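Local coordinates for protein probable arabinosyltransferase B (Mycobacterium tuberculosis H37Rv, PDB 7BVF) that transfers arabinose units during polymerization of the arabinan of cell-wall arabinogalactan, as a membrane-embedded glycosyltransferase, at residues N110-L114 against T126-V130; V131-V135 against P171-G175; A880-A884 against P926-L932; P382-A387 against A607-V612. One frame throughout, in Å; residues are numbered along the deposited sequence.

How the contacts relate
The four contacts sample three parts of one chain. Contacts 1 and 2 both lie in the concanavalin-like region, with centres about 14 Å apart, and they touch: Asp127 OD2 of contact 1 packs on Ile132 CD1 of contact 2 at 3.3 Å. Contact 3 belongs to the C-terminal domain, its centre about 39 Å from that of contact 1; its Lys882 side chain lies about 9 Å from a bound calcium ion. Contact 4 joins two helices of the GT-C region, one of them in a predicted transmembrane span, its centre about 66 Å from that of contact 1 and about 55 Å from that of contact 3. None of their residues is among those lining the ethambutol pocket.

Contact 1. Residues N110-L114 against T126-V130; sequences NLQAL and TDRNV
The guanidinium of Arg128 lies with one face over the backbone of Gln112, its NE 3.6 Å from Gln112 CA and its NH1 3.4 Å from Gln112 CB. A bend in the arginine chain at chi3 (82°) turns the flat cation across the root of the glutamine, whose side chain also touches Gln184 and gives a weak hydrogen bond from NE2 to Asp108 O. Leu111 crosses the next part of the turn at a slant. Its CD1 meets Arg128 CB at 3.7 Å, while its CB sits 3.5 Å from Asn129 OD1, a methylene against an amide oxygen. Farther along, Leu114 CG rests on the carbonyl oxygen of Thr126 at 3.6 Å. No hydrogen bond joins 110-114 to 126-130; the nearest substitute is a CA-H...O contact in which Asp127 CA approaches Ala113 O at 3.5 Å. Asp127 starts away from 110-114, but its carboxylate swings nearer, OD2 lying 4.1 Å from Leu114 CD1, while OD1 weakly accepts from Arg128 N. Van der Waals packing thus carries the contact, against the reversal of the antiparallel hairpin formed by strands 122-126 and 131-136, where the backbone at Arg128 fits an inverse gamma turn.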
loop_
_atom_site.group_PDB
_atom_site.type_symbol
_atom_site.label_atom_id
_atom_site.label_comp_id
_atom_site.label_asym_id
_atom_site.label_seq_id
_atom_site.Cartn_x
_atom_site.Cartn_y
_atom_site.Cartn_z
ATOM N N ASN A 110 36.784 -0.823 3.980
ATOM C CA ASN A 110 37.183 0.524 4.367
ATOM C C ASN A 110 36.155 1.133 5.305
ATOM O O ASN A 110 36.500 1.683 6.356
ATOM C CB ASN A 110 37.372 1.387 3.126
ATOM C CG ASN A 110 38.479 0.881 2.239
ATOM O OD1 ASN A 110 39.655 1.131 2.494
ATOM N ND2 ASN A 110 38.111 0.157 1.191
ATOM N N LEU A 111 34.885 1.044 4.936
ATOM C CA LEU A 111 33.814 1.301 5.879
ATOM C C LEU A 111 33.825 0.226 6.958
ATOM O O LEU A 111 34.325 -0.881 6.750
ATOM C CB LEU A 111 32.474 1.324 5.146
ATOM C CG LEU A 111 31.175 1.626 5.886
ATOM C CD1 LEU A 111 31.359 2.748 6.879
ATOM C CD2 LEU A 111 30.089 1.975 4.887
ATOM N N GLN A 112 33.294 0.575 8.129
ATOM C CA GLN A 112 33.074 -0.356 9.243
ATOM C C GLN A 112 34.301 -1.209 9.559
ATOM O O GLN A 112 34.197 -2.405 9.821
ATOM C CB GLN A 112 31.841 -1.232 8.992
ATOM C CG GLN A 112 31.930 -2.252 7.878
ATOM C CD GLN A 112 30.589 -2.533 7.263
ATOM O OE1 GLN A 112 29.578 -1.971 7.676
ATOM N NE2 GLN A 112 30.567 -3.399 6.264
ATOM N N ALA A 113 35.469 -0.584 9.577
ATOM C CA ALA A 113 36.692 -1.245 10.026
ATOM C C ALA A 113 37.749 -0.174 10.244
ATOM O O ALA A 113 37.534 1.004 9.951
ATOM C CB ALA A 113 37.172 -2.303 9.035
ATOM N N LEU A 114 38.899 -0.596 10.757
ATOM C CA LEU A 114 39.982 0.310 11.108
ATOM C C LEU A 114 41.261 -0.161 10.437
ATOM O O LEU A 114 41.584 -1.350 10.487
ATOM C CB LEU A 114 40.165 0.375 12.624
ATOM C CG LEU A 114 41.233 1.307 13.181
ATOM C CD1 LEU A 114 40.696 2.005 14.402
ATOM C CD2 LEU A 114 42.481 0.530 13.528
ATOM N N THR A 126 42.858 5.256 9.543
ATOM C CA THR A 126 41.530 5.480 9.000
ATOM C C THR A 126 40.498 4.781 9.879
ATOM O O THR A 126 40.832 4.054 10.815
ATOM C CB THR A 126 41.452 4.965 7.557
ATOM O OG1 THR A 126 42.701 5.205 6.901
ATOM C CG2 THR A 126 40.370 5.686 6.772
ATOM N N ASP A 127 39.229 5.020 9.569
ATOM C CA ASP A 127 38.104 4.439 10.291
ATOM C C ASP A 127 36.939 4.262 9.330
ATOM O O ASP A 127 37.149 4.106 8.124
ATOM C CB ASP A 127 37.701 5.284 11.494
ATOM C CG ASP A 127 37.236 4.434 12.659
ATOM O OD1 ASP A 127 36.467 3.484 12.424
ATOM O OD2 ASP A 127 37.646 4.700 13.805
ATOM N N ARG A 128 35.715 4.244 9.844
ATOM C CA ARG A 128 34.567 3.998 8.984
ATOM C C ARG A 128 34.368 5.162 8.020
ATOM O O ARG A 128 33.452 5.972 8.187
ATOM C CB ARG A 128 33.311 3.780 9.825
ATOM C CG ARG A 128 33.557 3.025 11.116
ATOM C CD ARG A 128 32.302 2.948 11.955
ATOM N NE ARG A 128 31.424 1.868 11.526
ATOM C CZ ARG A 128 31.137 0.804 12.263
ATOM N NH1 ARG A 128 30.327 -0.131 11.795
ATOM N NH2 ARG A 128 31.659 0.676 13.470
ATOM N N ASN A 129 35.249 5.240 7.016
ATOM C CA ASN A 129 35.243 6.221 5.933
ATOM C C ASN A 129 35.653 7.618 6.380
ATOM O O ASN A 129 35.309 8.598 5.722
ATOM C CB ASN A 129 33.885 6.288 5.226
ATOM C CG ASN A 129 33.686 5.160 4.242
ATOM O OD1 ASN A 129 32.591 4.616 4.120
ATOM N ND2 ASN A 129 34.750 4.791 3.542
ATOM N N VAL A 130 36.384 7.742 7.482
ATOM C CA VAL A 130 36.919 9.023 7.924
ATOM C C VAL A 130 38.405 8.851 8.201
ATOM O O VAL A 130 38.830 7.830 8.749
ATOM C CB VAL A 130 36.178 9.573 9.164
ATOM C CG1 VAL A 130 34.688 9.640 8.911
ATOM C CG2 VAL A 130 36.454 8.729 10.386
#

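Contact 2. Residues V131-V135 against P171-G175; sequences VILSV and PLRSG
Ser174 reaches Ile132 at a classic beta bulge, where Ile132 and Leu133 both face Val125 of the neighbouring strand 122-126. This is the tight end of the contact. Ser174 CB packs 3.6 Å from Ile132 CG2, and the serine hydroxyl donates to the backbone oxygen of the same isoleucine. Ile132 itself is buried, with Thr157 and Ala159 also against its side chain. Toward Leu172 the fit slackens. Leu133 points at the loop, but its CD2 finds the carbonyl oxygen of Leu172, at 3.6 Å, in place of an apolar partner. Beyond it, Val135 CG2 meets Leu172 CD1 at 4.1 Å, the sole pairing of apolar side chains between 131-135 and 171-175. Arg173 turns away on the solvent side, extended and exposed, with Phe158 beside it. The irregular loop is therefore pinned to the edge of a two-stranded antiparallel hairpin at one end and merely laid against it at the other. The pin is a single bond: with chi1 at 159°, opposite the backbone N, Ser174 OG stands 2.8 Å from Ile132 O, with a C=O...donor angle of 121° and the donor 43° above the carbonyl plane.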
loop_
_atom_site.group_PDB
_atom_site.type_symbol
_atom_site.label_atom_id
_atom_site.label_comp_id
_atom_site.label_asym_id
_atom_site.label_seq_id
_atom_site.Cartn_x
_atom_site.Cartn_y
_atom_site.Cartn_z
ATOM N N VAL A 131 39.198 9.838 7.793
ATOM C CA VAL A 131 40.641 9.802 8.015
ATOM C C VAL A 131 40.893 10.378 9.403
ATOM O O VAL A 131 40.821 11.589 9.609
ATOM C CB VAL A 131 41.410 10.570 6.939
ATOM C CG1 VAL A 131 42.897 10.548 7.244
ATOM C CG2 VAL A 131 41.138 9.977 5.576
ATOM N N ILE A 132 41.186 9.506 10.366
ATOM C CA ILE A 132 41.433 9.966 11.725
ATOM C C ILE A 132 42.755 10.714 11.799
ATOM O O ILE A 132 42.835 11.806 12.372
ATOM C CB ILE A 132 41.390 8.785 12.704
ATOM C CG1 ILE A 132 39.950 8.360 12.945
ATOM C CG2 ILE A 132 42.023 9.152 14.009
ATOM C CD1 ILE A 132 39.850 7.117 13.747
ATOM N N LEU A 133 43.811 10.155 11.215
ATOM C CA LEU A 133 45.081 10.870 11.196
ATOM C C LEU A 133 45.864 10.482 9.953
ATOM O O LEU A 133 45.710 9.380 9.428
ATOM C CB LEU A 133 45.909 10.591 12.455
ATOM C CG LEU A 133 47.017 11.597 12.772
ATOM C CD1 LEU A 133 46.508 13.016 12.635
ATOM C CD2 LEU A 133 47.588 11.374 14.150
ATOM N N SER A 134 46.709 11.400 9.490
ATOM C CA SER A 134 47.554 11.159 8.328
ATOM C C SER A 134 48.822 11.987 8.459
ATOM O O SER A 134 48.754 13.176 8.781
ATOM C CB SER A 134 46.824 11.507 7.028
ATOM O OG SER A 134 47.743 11.736 5.976
ATOM N N VAL A 135 49.966 11.358 8.214
ATOM C CA VAL A 135 51.272 12.003 8.329
ATOM C C VAL A 135 52.164 11.528 7.186
ATOM O O VAL A 135 52.217 10.322 6.904
ATOM C CB VAL A 135 51.917 11.711 9.693
ATOM C CG1 VAL A 135 53.364 12.146 9.704
ATOM C CG2 VAL A 135 51.164 12.415 10.796
ATOM N N PRO A 171 51.262 17.554 19.963
ATOM C CA PRO A 171 51.891 16.257 19.681
ATOM C C PRO A 171 51.099 15.363 18.725
ATOM O O PRO A 171 50.968 14.158 18.941
ATOM C CB PRO A 171 52.003 15.630 21.074
ATOM C CG PRO A 171 50.859 16.206 21.822
ATOM C CD PRO A 171 50.672 17.601 21.311
ATOM N N LEU A 172 50.584 15.958 17.649
ATOM C CA LEU A 172 49.894 15.243 16.571
ATOM C C LEU A 172 48.865 14.248 17.110
ATOM O O LEU A 172 49.004 13.034 16.985
ATOM C CB LEU A 172 50.885 14.532 15.647
ATOM C CG LEU A 172 51.660 15.414 14.677
ATOM C CD1 LEU A 172 52.663 14.592 13.898
ATOM C CD2 LEU A 172 50.688 16.102 13.737
ATOM N N ARG A 173 47.828 14.796 17.722
ATOM C CA ARG A 173 46.681 14.003 18.132
ATOM C C ARG A 173 45.540 14.200 17.141
ATOM O O ARG A 173 45.563 15.102 16.303
ATOM C CB ARG A 173 46.234 14.383 19.545
ATOM C CG ARG A 173 45.554 13.258 20.290
ATOM C CD ARG A 173 45.568 13.501 21.779
ATOM N NE ARG A 173 45.116 12.330 22.522
ATOM C CZ ARG A 173 43.864 12.135 22.922
ATOM N NH1 ARG A 173 42.930 13.034 22.646
ATOM N NH2 ARG A 173 43.546 11.041 23.598
ATOM N N SER A 174 44.542 13.333 17.236
ATOM C CA SER A 174 43.356 13.428 16.403
ATOM C C SER A 174 42.111 13.494 17.278
ATOM O O SER A 174 42.191 13.599 18.505
ATOM C CB SER A 174 43.259 12.258 15.439
ATOM O OG SER A 174 41.917 12.115 15.019
ATOM N N GLY A 175 40.949 13.414 16.637
ATOM C CA GLY A 175 39.709 13.678 17.335
ATOM C C GLY A 175 38.540 12.814 16.925
ATOM O O GLY A 175 38.654 11.589 16.859
#

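Contact 3. Residues A880-A884 against P926-L932; sequences AGKIA and PKAWRNL
Arg930 points NH1 and NH2 at one acceptor, each standing 2.7 Å from Gly881 O. Both bonds are bent, with N-H...O angles near 140°, as expected when one oxygen is shared by a fork of donors, and the oxygen lies almost in the guanidinium plane. NH2 approaches within the carbonyl plane, NH1 from above it. Around this fork the neighbours close in. Ala880 CA lies over one face of the guanidinium, offset toward its rim, and Ala880 CB makes a CH-pi contact over the six-membered ring of Trp929, 4.1 Å from its centroid. Ile883 runs antiparallel to the arginine chain, CD1 lying 3.5 Å from Arg930 NH1 near the guanidinium edge, and meets Leu932 tip to tip, with 4.0 Å between the two CD1 atoms. Lys882 runs alongside Pro926, CE to CB 3.9 Å. What positions the fork is the arginine chain: chi1 of 75° sets CG between the backbone N and carbonyl carbon, and a bend at chi3 (53°) brings the guanidinium to Gly881 O. Farther out, Arg930 NH2 weakly bonds Gln925 O, and Lys882 NZ makes a long, weak ion pair with Asp959, a calcium ligand. The arginine thus fastens a loop to the end of strand 874-881, which runs antiparallel between strands 961-967 and 932-935.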
loop_
_atom_site.group_PDB
_atom_site.type_symbol
_atom_site.label_atom_id
_atom_site.label_comp_id
_atom_site.label_asym_id
_atom_site.label_seq_id
_atom_site.Cartn_x
_atom_site.Cartn_y
_atom_site.Cartn_z
ATOM N N ALA A 880 20.687 -17.593 -20.823
ATOM C CA ALA A 880 20.134 -16.326 -20.373
ATOM C C ALA A 880 19.265 -15.731 -21.471
ATOM O O ALA A 880 19.214 -16.232 -22.594
ATOM C CB ALA A 880 21.240 -15.342 -19.987
ATOM N N GLY A 881 18.578 -14.652 -21.141
ATOM C CA GLY A 881 17.755 -13.941 -22.096
ATOM C C GLY A 881 16.277 -14.199 -21.875
ATOM O O GLY A 881 15.851 -14.742 -20.855
ATOM N N LYS A 882 15.489 -13.799 -22.868
ATOM C CA LYS A 882 14.039 -13.962 -22.838
ATOM C C LYS A 882 13.682 -15.283 -23.511
ATOM O O LYS A 882 13.780 -15.408 -24.734
ATOM C CB LYS A 882 13.360 -12.788 -23.535
ATOM C CG LYS A 882 11.878 -12.681 -23.269
ATOM C CD LYS A 882 11.406 -11.248 -23.401
ATOM C CE LYS A 882 12.154 -10.339 -22.445
ATOM N NZ LYS A 882 11.650 -8.939 -22.489
ATOM N N ILE A 883 13.267 -16.268 -22.717
ATOM C CA ILE A 883 13.015 -17.617 -23.202
ATOM C C ILE A 883 11.634 -18.063 -22.740
ATOM O O ILE A 883 11.169 -17.687 -21.661
ATOM C CB ILE A 883 14.108 -18.600 -22.717
ATOM C CG1 ILE A 883 15.494 -18.059 -23.067
ATOM C CG2 ILE A 883 13.923 -19.973 -23.325
ATOM C CD1 ILE A 883 16.626 -18.910 -22.588
ATOM N N ALA A 884 10.974 -18.864 -23.573
ATOM C CA ALA A 884 9.633 -19.364 -23.300
ATOM C C ALA A 884 9.716 -20.797 -22.792
ATOM O O ALA A 884 10.243 -21.673 -23.485
ATOM C CB ALA A 884 8.764 -19.297 -24.553
ATOM N N PRO A 926 14.257 -12.040 -16.951
ATOM C CA PRO A 926 14.825 -12.460 -18.236
ATOM C C PRO A 926 16.334 -12.313 -18.362
ATOM O O PRO A 926 16.866 -12.600 -19.436
ATOM C CB PRO A 926 14.108 -11.544 -19.241
ATOM C CG PRO A 926 12.919 -11.027 -18.522
ATOM C CD PRO A 926 13.353 -10.894 -17.109
ATOM N N LYS A 927 17.053 -11.874 -17.334
ATOM C CA LYS A 927 18.514 -11.775 -17.401
ATOM C C LYS A 927 19.104 -12.425 -16.151
ATOM O O LYS A 927 19.464 -11.735 -15.196
ATOM C CB LYS A 927 18.909 -10.320 -17.531
ATOM C CG LYS A 927 18.008 -9.409 -16.709
ATOM C CD LYS A 927 18.384 -7.948 -16.826
ATOM C CE LYS A 927 17.663 -7.281 -17.978
ATOM N NZ LYS A 927 17.809 -5.802 -17.913
ATOM N N ALA A 928 19.228 -13.755 -16.157
ATOM C CA ALA A 928 19.582 -14.410 -14.906
ATOM C C ALA A 928 20.478 -15.639 -15.002
ATOM O O ALA A 928 20.762 -16.218 -13.953
ATOM C CB ALA A 928 18.292 -14.780 -14.159
ATOM N N TRP A 929 20.942 -16.062 -16.175
ATOM C CA TRP A 929 21.774 -17.265 -16.287
ATOM C C TRP A 929 21.114 -18.455 -15.581
ATOM O O TRP A 929 21.589 -18.952 -14.563
ATOM C CB TRP A 929 23.172 -17.015 -15.719
ATOM C CG TRP A 929 24.139 -16.361 -16.647
ATOM C CD1 TRP A 929 24.919 -15.283 -16.374
ATOM C CD2 TRP A 929 24.457 -16.756 -17.985
ATOM N NE1 TRP A 929 25.693 -14.969 -17.458
ATOM C CE2 TRP A 929 25.427 -15.860 -18.462
ATOM C CE3 TRP A 929 24.012 -17.776 -18.829
ATOM C CZ2 TRP A 929 25.957 -15.952 -19.741
ATOM C CZ3 TRP A 929 24.539 -17.863 -20.093
ATOM C CH2 TRP A 929 25.499 -16.960 -20.538
ATOM N N ARG A 930 19.989 -18.895 -16.139
ATOM C CA ARG A 930 18.979 -19.600 -15.365
ATOM C C ARG A 930 18.993 -21.118 -15.481
ATOM O O ARG A 930 18.183 -21.764 -14.809
ATOM C CB ARG A 930 17.591 -19.093 -15.749
ATOM C CG ARG A 930 17.112 -19.606 -17.076
ATOM C CD ARG A 930 15.868 -18.880 -17.456
ATOM N NE ARG A 930 16.098 -17.448 -17.392
ATOM C CZ ARG A 930 16.095 -16.655 -18.448
ATOM N NH1 ARG A 930 15.862 -17.157 -19.648
ATOM N NH2 ARG A 930 16.319 -15.364 -18.302
ATOM N N ASN A 931 19.861 -21.719 -16.295
ATOM C CA ASN A 931 20.075 -23.168 -16.245
ATOM C C ASN A 931 18.794 -23.956 -16.561
ATOM O O ASN A 931 18.192 -24.591 -15.698
ATOM C CB ASN A 931 20.640 -23.550 -14.871
ATOM C CG ASN A 931 21.221 -24.933 -14.839
ATOM O OD1 ASN A 931 20.568 -25.897 -15.215
ATOM N ND2 ASN A 931 22.455 -25.043 -14.378
ATOM N N LEU A 932 18.375 -23.868 -17.825
ATOM C CA LEU A 932 17.225 -24.623 -18.319
ATOM C C LEU A 932 17.473 -26.124 -18.197
ATOM O O LEU A 932 18.609 -26.591 -18.295
ATOM C CB LEU A 932 16.985 -24.295 -19.789
ATOM C CG LEU A 932 16.921 -22.838 -20.238
ATOM C CD1 LEU A 932 16.804 -22.780 -21.746
ATOM C CD2 LEU A 932 15.791 -22.111 -19.591
#

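Contact 4. Residues P382-A387 against A607-V612; sequences PAYWAA and AALTTV
Thr611 takes chi1 near -56°, which sets OG1 beside its backbone N and CG2 opposite that N, and the two branches then serve different partners on the facing helix. CG2 packs against Pro382 CB at 3.9 Å; OG1 lies 3.4 Å from Ala386 CB. The hydroxyl spends its proton within its own helix, donating to Ala607 O at 2.7 Å, so that this carbonyl accepts from Thr611 OG1 and Thr611 N, which come from opposite faces of its plane. A polar group is thereby satisfied before it is buried against alanine. In Val612, chi1 of -178° leaves CG2 beside the backbone N, from where it touches Ala383 CB at 4.0 Å. The rest is a meeting of small side chains. Ala608 CB reaches Ala387 CB, also at 4.0 Å, and leans on the backbone oxygen of Ala383, while Ala386 CB faces Ala607 CB at 4.4 Å. With alanines at the crossing, the CA atoms of Ala383 and Ala608 come within 4.3 Å, and the axes of the two short segments approach to 7.9 Å at 147°, a close, roughly antiparallel packing. Around this seam in the GT-C membrane region, Thr610 packs on helix 537-559, Trp385 packs on helix 278-293, and the loop at Ala705 touches Pro382.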
loop_
_atom_site.group_PDB
_atom_site.type_symbol
_atom_site.label_atom_id
_atom_site.label_comp_id
_atom_site.label_asym_id
_atom_site.label_seq_id
_atom_site.Cartn_x
_atom_site.Cartn_y
_atom_site.Cartn_z
ATOM N N PRO A 382 -26.685 -29.028 17.140
ATOM C CA PRO A 382 -26.046 -28.052 16.244
ATOM C C PRO A 382 -25.073 -27.126 16.942
ATOM O O PRO A 382 -24.079 -26.728 16.330
ATOM C CB PRO A 382 -27.237 -27.283 15.666
ATOM C CG PRO A 382 -28.337 -28.240 15.703
ATOM C CD PRO A 382 -28.149 -29.019 16.961
ATOM N N ALA A 383 -25.306 -26.784 18.208
ATOM C CA ALA A 383 -24.378 -25.901 18.906
ATOM C C ALA A 383 -23.041 -26.586 19.153
ATOM O O ALA A 383 -21.979 -25.984 18.948
ATOM C CB ALA A 383 -24.994 -25.430 20.218
ATOM N N TYR A 384 -23.069 -27.848 19.583
ATOM C CA TYR A 384 -21.826 -28.579 19.793
ATOM C C TYR A 384 -21.083 -28.790 18.484
ATOM O O TYR A 384 -19.854 -28.656 18.433
ATOM C CB TYR A 384 -22.114 -29.913 20.475
ATOM C CG TYR A 384 -22.244 -29.784 21.970
ATOM C CD1 TYR A 384 -21.160 -30.008 22.799
ATOM C CD2 TYR A 384 -23.445 -29.414 22.550
ATOM C CE1 TYR A 384 -21.272 -29.879 24.163
ATOM C CE2 TYR A 384 -23.566 -29.281 23.914
ATOM C CZ TYR A 384 -22.477 -29.515 24.715
ATOM O OH TYR A 384 -22.592 -29.388 26.077
ATOM N N TRP A 385 -21.807 -29.100 17.410
ATOM C CA TRP A 385 -21.141 -29.274 16.124
ATOM C C TRP A 385 -20.550 -27.963 15.624
ATOM O O TRP A 385 -19.457 -27.953 15.047
ATOM C CB TRP A 385 -22.111 -29.860 15.106
ATOM C CG TRP A 385 -22.268 -31.330 15.256
ATOM C CD1 TRP A 385 -23.318 -31.987 15.816
ATOM C CD2 TRP A 385 -21.334 -32.335 14.854
ATOM N NE1 TRP A 385 -23.102 -33.341 15.783
ATOM C CE2 TRP A 385 -21.888 -33.579 15.195
ATOM C CE3 TRP A 385 -20.082 -32.302 14.235
ATOM C CZ2 TRP A 385 -21.237 -34.780 14.938
ATOM C CZ3 TRP A 385 -19.439 -33.490 13.981
ATOM C CH2 TRP A 385 -20.015 -34.713 14.331
ATOM N N ALA A 386 -21.236 -26.843 15.855
ATOM C CA ALA A 386 -20.697 -25.550 15.450
ATOM C C ALA A 386 -19.428 -25.222 16.218
ATOM O O ALA A 386 -18.441 -24.769 15.629
ATOM C CB ALA A 386 -21.740 -24.458 15.655
ATOM N N ALA A 387 -19.434 -25.447 17.532
ATOM C CA ALA A 387 -18.235 -25.199 18.326
ATOM C C ALA A 387 -17.072 -26.056 17.845
ATOM O O ALA A 387 -15.960 -25.554 17.640
ATOM C CB ALA A 387 -18.522 -25.455 19.804
ATOM N N ALA A 607 -19.697 -19.167 18.217
ATOM C CA ALA A 607 -20.494 -19.817 17.185
ATOM C C ALA A 607 -21.569 -20.704 17.794
ATOM O O ALA A 607 -22.689 -20.778 17.276
ATOM C CB ALA A 607 -19.597 -20.628 16.261
ATOM N N ALA A 608 -21.255 -21.374 18.902
ATOM C CA ALA A 608 -22.238 -22.226 19.558
ATOM C C ALA A 608 -23.372 -21.415 20.165
ATOM O O ALA A 608 -24.485 -21.927 20.315
ATOM C CB ALA A 608 -21.565 -23.075 20.631
ATOM N N LEU A 609 -23.112 -20.160 20.528
ATOM C CA LEU A 609 -24.158 -19.298 21.067
ATOM C C LEU A 609 -25.002 -18.692 19.954
ATOM O O LEU A 609 -26.231 -18.605 20.072
ATOM C CB LEU A 609 -23.533 -18.198 21.922
ATOM C CG LEU A 609 -24.452 -17.110 22.477
ATOM C CD1 LEU A 609 -25.247 -17.633 23.657
ATOM C CD2 LEU A 609 -23.650 -15.881 22.861
ATOM N N THR A 610 -24.361 -18.269 18.865
ATOM C CA THR A 610 -25.116 -17.736 17.738
ATOM C C THR A 610 -26.001 -18.804 17.107
ATOM O O THR A 610 -27.120 -18.510 16.672
ATOM C CB THR A 610 -24.168 -17.145 16.701
ATOM O OG1 THR A 610 -23.394 -16.106 17.308
ATOM C CG2 THR A 610 -24.946 -16.566 15.544
ATOM N N THR A 611 -25.530 -20.051 17.053
ATOM C CA THR A 611 -26.345 -21.120 16.491
ATOM C C THR A 611 -27.642 -21.320 17.266
ATOM O O THR A 611 -28.622 -21.816 16.701
ATOM C CB THR A 611 -25.538 -22.417 16.458
ATOM O OG1 THR A 611 -24.329 -22.198 15.728
ATOM C CG2 THR A 611 -26.313 -23.518 15.771
ATOM N N VAL A 612 -27.679 -20.924 18.533
ATOM C CA VAL A 612 -28.912 -20.995 19.303
ATOM C C VAL A 612 -29.714 -19.702 19.191
ATOM O O VAL A 612 -30.947 -19.738 19.182
ATOM C CB VAL A 612 -28.602 -21.324 20.773
ATOM C CG1 VAL A 612 -29.879 -21.443 21.572
ATOM C CG2 VAL A 612 -27.803 -22.603 20.862
#